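PDB 6OTU: glucose-6-phosphate isomerase from Chlamydia trachomatis D/UW-3/CX, which catalyses the reversible isomerisation of glucose 6-phosphate to fructose 6-phosphate, a step of glycolysis and gluconeogenesis. Local coordinates for the interface of chains A and B. Numbering follows the deposited sequence. Chains: chain A/B, Glucose-6-phosphate isomerase.

Contact 1: the interface of chains A and B. Residues chain A 339-340, 343, 380-381, 383, 426; chain B 186, 188, 190-191, 194.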
ATOM      1  N   SER A 339      13.495  -4.915  -2.114  1.00 32.92           N
ATOM      2  CA  SER A 339      14.350  -3.763  -1.838  1.00 36.64           C
ATOM      3  C   SER A 339      13.800  -2.919  -0.703  1.00 36.77           C
ATOM      4  O   SER A 339      12.785  -2.237  -0.878  1.00 34.93           O
ATOM      5  CB  SER A 339      14.499  -2.888  -3.090  1.00 33.83           C
ATOM      6  OG  SER A 339      15.444  -1.850  -2.878  1.00 38.29           O
ATOM      7  N   THR A 340      14.470  -2.959   0.458  1.00 33.34           N
ATOM      8  CA  THR A 340      14.032  -2.152   1.592  1.00 36.66           C
ATOM      9  C   THR A 340      14.035  -0.666   1.228  1.00 33.87           C
ATOM     10  O   THR A 340      13.098   0.068   1.563  1.00 34.09           O
ATOM     11  CB  THR A 340      14.922  -2.443   2.814  1.00 42.77           C
ATOM     12  OG1 THR A 340      14.673  -3.772   3.292  1.00 43.57           O
ATOM     13  CG2 THR A 340      14.656  -1.461   3.955  1.00 30.97           C
ATOM     14  N   LYS A 343      10.848   0.885  -0.170  1.00 34.69           N
ATOM     15  CA  LYS A 343       9.640   0.650   0.620  1.00 40.70           C
ATOM     16  C   LYS A 343       8.530   1.639   0.283  1.00 36.10           C
ATOM     17  O   LYS A 343       7.349   1.289   0.382  1.00 40.16           O
ATOM     18  CB  LYS A 343       9.964   0.695   2.120  1.00 49.63           C
ATOM     19  CG  LYS A 343       9.319  -0.454   2.888  1.00 67.53           C
ATOM     20  CD  LYS A 343      10.237  -1.087   3.946  1.00 79.75           C
ATOM     21  CE  LYS A 343      10.410  -0.199   5.185  1.00 85.01           C
ATOM     22  NZ  LYS A 343      11.309  -0.829   6.213  1.00 83.96           N
ATOM     23  N   VAL A 380       6.812  -4.880  -0.555  1.00 31.08           N
ATOM     24  CA  VAL A 380       8.158  -5.398  -0.803  1.00 32.14           C
ATOM     25  C   VAL A 380       8.200  -6.915  -0.628  1.00 29.33           C
ATOM     26  O   VAL A 380       7.383  -7.527   0.064  1.00 33.50           O
ATOM     27  CB  VAL A 380       9.223  -4.711   0.088  1.00 34.60           C
ATOM     28  CG1 VAL A 380       9.213  -3.180  -0.084  1.00 29.23           C
ATOM     29  CG2 VAL A 380       9.061  -5.115   1.541  1.00 29.61           C
ATOM     30  N   GLY A 381       9.186  -7.531  -1.279  1.00 34.72           N
ATOM     31  CA  GLY A 381       9.586  -8.893  -0.990  1.00 33.99           C
ATOM     32  C   GLY A 381      10.848  -8.888  -0.148  1.00 34.47           C
ATOM     33  O   GLY A 381      11.629  -7.938  -0.197  1.00 35.55           O
ATOM     34  N   ASN A 383       8.676  -9.995   2.171  1.00 30.50           N
ATOM     35  CA  ASN A 383       7.492  -9.955   3.046  1.00 35.91           C
ATOM     36  C   ASN A 383       6.233 -10.395   2.307  1.00 30.15           C
ATOM     37  O   ASN A 383       5.432 -11.166   2.844  1.00 44.22           O
ATOM     38  CB  ASN A 383       7.269  -8.560   3.631  1.00 30.28           C
ATOM     39  CG  ASN A 383       8.467  -8.038   4.378  1.00 37.60           C
ATOM     40  OD1 ASN A 383       9.545  -7.923   3.815  1.00 34.45           O
ATOM     41  ND2 ASN A 383       8.279  -7.689   5.647  1.00 38.55           N
ATOM     42  N   LEU A 426      17.740 -13.115  -1.188  1.00 33.30           N
ATOM     43  CA  LEU A 426      16.729 -12.145  -1.595  1.00 32.60           C
ATOM     44  C   LEU A 426      16.429 -12.223  -3.093  1.00 36.00           C
ATOM     45  O   LEU A 426      15.265 -12.329  -3.504  1.00 34.37           O
ATOM     46  CB  LEU A 426      17.191 -10.742  -1.213  1.00 32.43           C
ATOM     47  CG  LEU A 426      16.234  -9.618  -1.569  1.00 43.01           C
ATOM     48  CD1 LEU A 426      14.982  -9.742  -0.716  1.00 31.54           C
ATOM     49  CD2 LEU A 426      16.920  -8.257  -1.382  1.00 38.22           C
TER
ATOM     50  N   ASN B 186      12.372  -8.320   6.542  1.00 32.73           N
ATOM     51  CA  ASN B 186      12.843  -8.810   5.249  1.00 39.45           C
ATOM     52  C   ASN B 186      14.154  -9.583   5.393  1.00 39.02           C
ATOM     53  O   ASN B 186      15.015  -9.257   6.215  1.00 39.06           O
ATOM     54  CB  ASN B 186      13.046  -7.621   4.293  1.00 42.57           C
ATOM     55  CG  ASN B 186      12.937  -8.004   2.810  1.00 37.96           C
ATOM     56  OD1 ASN B 186      13.200  -9.140   2.413  1.00 37.39           O
ATOM     57  ND2 ASN B 186      12.555  -7.028   1.986  1.00 32.87           N
ATOM     58  N   ASP B 188      16.178  -9.292   3.061  1.00 31.76           N
ATOM     59  CA  ASP B 188      17.013  -8.186   2.615  1.00 31.83           C
ATOM     60  C   ASP B 188      17.811  -7.646   3.801  1.00 31.68           C
ATOM     61  O   ASP B 188      17.238  -7.037   4.702  1.00 41.95           O
ATOM     62  CB  ASP B 188      16.145  -7.088   1.999  1.00 31.74           C
ATOM     63  CG  ASP B 188      16.946  -5.885   1.530  1.00 37.55           C
ATOM     64  OD1 ASP B 188      18.193  -5.885   1.612  1.00 42.99           O
ATOM     65  OD2 ASP B 188      16.322  -4.937   1.035  1.00 40.35           O
ATOM     66  N   ASP B 190      19.582  -5.135   4.166  1.00 32.57           N
ATOM     67  CA  ASP B 190      19.513  -3.692   4.343  1.00 33.87           C
ATOM     68  C   ASP B 190      18.491  -3.333   5.410  1.00 33.96           C
ATOM     69  O   ASP B 190      18.649  -2.324   6.106  1.00 35.85           O
ATOM     70  CB  ASP B 190      19.201  -3.012   3.008  1.00 32.34           C
ATOM     71  CG  ASP B 190      20.427  -2.894   2.119  1.00 37.58           C
ATOM     72  OD1 ASP B 190      21.557  -2.968   2.649  1.00 37.98           O
ATOM     73  OD2 ASP B 190      20.269  -2.736   0.890  1.00 35.95           O
ATOM     74  N   ASN B 191      17.463  -4.172   5.581  1.00 35.46           N
ATOM     75  CA  ASN B 191      16.506  -3.983   6.670  1.00 36.70           C
ATOM     76  C   ASN B 191      17.199  -4.063   8.028  1.00 39.85           C
ATOM     77  O   ASN B 191      17.031  -3.173   8.873  1.00 30.98           O
ATOM     78  CB  ASN B 191      15.385  -5.021   6.560  1.00 42.62           C
ATOM     79  CG  ASN B 191      14.182  -4.707   7.455  1.00 41.20           C
ATOM     80  OD1 ASN B 191      13.199  -5.453   7.461  1.00 38.20           O
ATOM     81  ND2 ASN B 191      14.259  -3.612   8.217  1.00 36.08           N
ATOM     82  N   GLU B 194      19.700  -0.959   8.446  1.00 35.54           N
ATOM     83  CA  GLU B 194      19.109   0.334   8.796  1.00 37.24           C
ATOM     84  C   GLU B 194      18.771   0.397  10.280  1.00 41.75           C
ATOM     85  O   GLU B 194      18.912   1.456  10.904  1.00 48.55           O
ATOM     86  CB  GLU B 194      17.864   0.634   7.940  1.00 32.10           C
ATOM     87  CG  GLU B 194      16.628  -0.242   8.251  1.00 38.89           C
ATOM     88  CD  GLU B 194      15.392   0.060   7.391  1.00 46.01           C
ATOM     89  OE1 GLU B 194      15.377   1.092   6.668  1.00 50.24           O
ATOM     90  OE2 GLU B 194      14.437  -0.759   7.433  1.00 40.59           O
TER
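B:Asp188 OD2, a carboxylate oxygen, is gripped twice by A:Thr340. The backbone N of A:Thr340 meets it nearly end-on to the C-O bond at 2.8 Å, while the hydroxyl OG1 of A:Thr340 comes from above the carboxylate plane, 3.0 Å from OD2 of B:Asp188. OG1 stands beside its own backbone N (chi1 -69°), letting one threonine offer both donors to one oxygen. The other carboxylate oxygen, OD1 of B:Asp188, takes the backbone N of B:Asp190 at 3.0 Å, so the aspartate caps the start of its own helix. Methyl CD2 of A:Leu426 packs on CB of B:Asp188, shielding its aliphatic part.

B:Asn186 uses both ends of its amide. ND2 donates to the carbonyl O of A:Gly381 from above the carbonyl plane, and OD1 of B:Asn186 accepts the backbone N of B:Asp188 at 3.1 Å. A:Asn383 OD1 lies against CB and CG of B:Asn186, the two amides nearly perpendicular (87°). B:Asn191 OD1 receives the backbone N of B:Asn186 on a lone pair, bracing the turn. Farther along, B:Glu194 points its carboxylate at methyl CG2 of A:Thr340 and makes a weak salt bridge to poorly ordered A:Lys343.

This part of the two-fold symmetric dimer interface docks the start of helix 189-196 and its side turned to chain A on 3-10 helices 340-342 and 383-386, the A:Gly381 loop and helix 422-439, about 11 Å from active-site A:His386 to the site's centre.

Contact 2: the interface of chains A and B. Residues chain A 325, 359-360, 368, 370-372; chain B 395-397.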
ATOM      1  N   ARG A 325      -3.724  -5.366 -19.393  1.00 33.76           N
ATOM      2  CA  ARG A 325      -4.903  -4.628 -18.942  1.00 33.68           C
ATOM      3  C   ARG A 325      -6.057  -4.740 -19.936  1.00 34.58           C
ATOM      4  O   ARG A 325      -7.152  -5.183 -19.578  1.00 34.05           O
ATOM      5  CB  ARG A 325      -4.544  -3.157 -18.698  1.00 33.33           C
ATOM      6  CG  ARG A 325      -5.735  -2.228 -18.430  1.00 34.82           C
ATOM      7  CD  ARG A 325      -6.499  -2.577 -17.154  1.00 28.42           C
ATOM      8  NE  ARG A 325      -7.127  -1.382 -16.607  1.00 32.33           N
ATOM      9  CZ  ARG A 325      -8.350  -1.312 -16.079  1.00 33.44           C
ATOM     10  NH1 ARG A 325      -9.136  -2.379 -16.023  1.00 30.43           N
ATOM     11  NH2 ARG A 325      -8.790  -0.153 -15.610  1.00 35.84           N
ATOM     12  N   LYS A 359      -8.646   7.969 -16.159  1.00 32.92           N
ATOM     13  CA  LYS A 359      -9.430   8.889 -16.971  1.00 32.65           C
ATOM     14  C   LYS A 359     -10.423   8.100 -17.802  1.00 29.96           C
ATOM     15  O   LYS A 359     -10.233   6.906 -18.055  1.00 32.18           O
ATOM     16  CB  LYS A 359      -8.540   9.720 -17.894  1.00 30.00           C
ATOM     17  CG  LYS A 359      -7.400  10.424 -17.180  1.00 37.78           C
ATOM     18  CD  LYS A 359      -7.930  11.600 -16.353  1.00 34.96           C
ATOM     19  CE  LYS A 359      -6.860  12.154 -15.431  1.00 32.49           C
ATOM     20  NZ  LYS A 359      -5.680  12.629 -16.188  1.00 29.92           N
ATOM     21  N   SER A 360     -11.497   8.771 -18.218  1.00 30.38           N
ATOM     22  CA  SER A 360     -12.506   8.077 -19.007  1.00 38.73           C
ATOM     23  C   SER A 360     -13.048   8.962 -20.126  1.00 36.90           C
ATOM     24  O   SER A 360     -14.173   8.761 -20.583  1.00 38.10           O
ATOM     25  CB  SER A 360     -13.643   7.562 -18.116  1.00 33.07           C
ATOM     26  OG  SER A 360     -14.045   8.562 -17.210  1.00 36.88           O
ATOM     27  N   ILE A 368     -14.699   7.211 -23.625  1.00 38.36           N
ATOM     28  CA  ILE A 368     -14.030   6.051 -24.205  1.00 39.07           C
ATOM     29  C   ILE A 368     -14.815   4.784 -23.890  1.00 42.21           C
ATOM     30  O   ILE A 368     -15.640   4.739 -22.976  1.00 48.31           O
ATOM     31  CB  ILE A 368     -12.575   5.937 -23.715  1.00 40.54           C
ATOM     32  CG1 ILE A 368     -12.546   5.751 -22.211  1.00 31.10           C
ATOM     33  CG2 ILE A 368     -11.749   7.169 -24.149  1.00 36.25           C
ATOM     34  CD1 ILE A 368     -11.162   5.696 -21.652  1.00 34.52           C
ATOM     35  N   PHE A 370     -13.151   1.691 -23.514  1.00 39.70           N
ATOM     36  CA  PHE A 370     -12.213   0.713 -23.003  1.00 32.88           C
ATOM     37  C   PHE A 370     -11.737   1.202 -21.641  1.00 30.23           C
ATOM     38  O   PHE A 370     -12.092   2.301 -21.192  1.00 35.94           O
ATOM     39  CB  PHE A 370     -11.056   0.511 -23.993  1.00 30.83           C
ATOM     40  CG  PHE A 370     -10.411   1.795 -24.427  1.00 30.99           C
ATOM     41  CD1 PHE A 370     -10.932   2.531 -25.496  1.00 35.45           C
ATOM     42  CD2 PHE A 370      -9.285   2.279 -23.761  1.00 34.98           C
ATOM     43  CE1 PHE A 370     -10.344   3.721 -25.888  1.00 35.35           C
ATOM     44  CE2 PHE A 370      -8.682   3.466 -24.148  1.00 30.84           C
ATOM     45  CZ  PHE A 370      -9.220   4.196 -25.211  1.00 37.86           C
ATOM     46  N   ARG A 371     -10.927   0.386 -20.986  1.00 29.86           N
ATOM     47  CA  ARG A 371     -10.464   0.667 -19.634  1.00 40.71           C
ATOM     48  C   ARG A 371      -9.062   1.251 -19.671  1.00 29.33           C
ATOM     49  O   ARG A 371      -8.235   0.860 -20.498  1.00 36.80           O
ATOM     50  CB  ARG A 371     -10.508  -0.601 -18.767  1.00 32.42           C
ATOM     51  CG  ARG A 371     -11.918  -1.191 -18.733  1.00 33.20           C
ATOM     52  CD  ARG A 371     -12.131  -2.184 -17.620  1.00 37.20           C
ATOM     53  NE  ARG A 371     -13.493  -2.727 -17.641  1.00 43.28           N
ATOM     54  CZ  ARG A 371     -14.494  -2.268 -16.897  1.00 57.58           C
ATOM     55  NH1 ARG A 371     -14.296  -1.249 -16.066  1.00 60.86           N
ATOM     56  NH2 ARG A 371     -15.698  -2.825 -16.981  1.00 60.63           N
ATOM     57  N   THR A 372      -8.802   2.201 -18.782  1.00 29.15           N
ATOM     58  CA  THR A 372      -7.490   2.827 -18.752  1.00 38.01           C
ATOM     59  C   THR A 372      -6.667   2.338 -17.563  1.00 36.26           C
ATOM     60  O   THR A 372      -6.366   1.142 -17.488  1.00 30.60           O
ATOM     61  CB  THR A 372      -7.649   4.335 -18.751  1.00 36.88           C
ATOM     62  OG1 THR A 372      -8.647   4.693 -17.786  1.00 30.93           O
ATOM     63  CG2 THR A 372      -8.073   4.791 -20.157  1.00 29.68           C
TER
ATOM     64  N   GLY B 395     -11.915   7.411 -13.252  1.00 35.70           N
ATOM     65  CA  GLY B 395     -11.414   6.273 -13.991  1.00 34.25           C
ATOM     66  C   GLY B 395     -12.538   5.379 -14.475  1.00 31.79           C
ATOM     67  O   GLY B 395     -13.719   5.616 -14.239  1.00 35.20           O
ATOM     68  N   THR B 396     -12.147   4.304 -15.144  1.00 31.40           N
ATOM     69  CA  THR B 396     -13.090   3.432 -15.829  1.00 32.61           C
ATOM     70  C   THR B 396     -13.630   2.296 -14.951  1.00 36.25           C
ATOM     71  O   THR B 396     -14.549   1.594 -15.376  1.00 36.20           O
ATOM     72  CB  THR B 396     -12.428   2.856 -17.101  1.00 35.98           C
ATOM     73  OG1 THR B 396     -11.217   2.174 -16.757  1.00 32.66           O
ATOM     74  CG2 THR B 396     -12.072   3.968 -18.082  1.00 29.70           C
ATOM     75  N   ASP B 397     -13.117   2.100 -13.739  1.00 28.87           N
ATOM     76  CA  ASP B 397     -13.471   0.935 -12.933  1.00 31.41           C
ATOM     77  C   ASP B 397     -13.950   1.383 -11.555  1.00 35.84           C
ATOM     78  O   ASP B 397     -13.287   2.191 -10.897  1.00 36.57           O
ATOM     79  CB  ASP B 397     -12.286  -0.033 -12.758  1.00 28.46           C
ATOM     80  CG  ASP B 397     -11.763  -0.609 -14.077  1.00 37.36           C
ATOM     81  OD1 ASP B 397     -11.655   0.114 -15.093  1.00 35.79           O
ATOM     82  OD2 ASP B 397     -11.404  -1.799 -14.080  1.00 34.47           O
TER
HETATM   83  O   HOH W   1      -8.988   3.970 -14.866  1.00 31.64           O
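Methyl CG2 of B:Thr396 forms the small apolar centre, packing against CB of A:Ser360, 3.9 Å from CG2, and more loosely against CD1 of A:Ile368. The carbonyl oxygens of A:Lys359 and A:Phe370 also border this methyl. A beta-branched threonine suits the place because its two branches do different work: CG2 makes the apolar contacts, while OG1, set between the backbone N and the carbonyl carbon (chi1 56°), is turned to polar partners.

OG1 of B:Thr396 accepts the backbone N of A:Thr372 at 3.2 Å and donates to OD1 of B:Asp397 at 2.7 Å, linking the partner's backbone to the neighbouring carboxylate. A:Thr372 is itself anchored, its OG1 giving a hydrogen bond to the carbonyl O of A:Lys359 at 2.7 Å. A water bridges OG1 of A:Thr372 and the backbone N of B:Thr396.

At the rim, B:Asp397 meets two arginines. A:Arg325 reaches it tip to tip and grips it end-on, NH1 to OD2 of B:Asp397 at 3.0 Å and NH2 to OD1 of B:Asp397 at 2.9 Å, although the guanidinium and carboxylate planes are turned 58° apart. NE of A:Arg325 is tied to the carbonyl O of A:Thr372, which steadies the guanidinium, and CB of A:Arg371 lies over one of its faces. A:Arg371 crosses the aspartate at about a right angle and sends NH1 down on OD1 of B:Asp397 from above the carboxylate plane, at 3.1 Å. OD1 therefore accepts from A:Arg325, A:Arg371 and B:Thr396, and the two positive charges would be expected to favour an ionised aspartate.

The contact fastens the loop after helix 389-394 of one subunit to helix 313-327 and the loops at 359-360 and 368-372 of the other. Because A:Lys359 and A:Ser360 follow helix 345-357, which carries the catalytic A:Glu355, it may also steady that active site.

Contact 1 and contact 2 have centres about 33 Å apart and share no residue, yet they join the same two subunits, and the two-fold symmetry repeats each with the chains exchanged. Chain A contributes to both from either end of one stretch: the 3-10 helix 340-342 of contact 1 is followed by helix 345-357, whose end leads into contact 2. Each lies about 11 Å from an active-site residue, contact 1 from A:His386 and contact 2 from A:Glu355. In this family the histidine is lent to the partner's active site, so these residues serve different sites and dimerisation completes the two active sites.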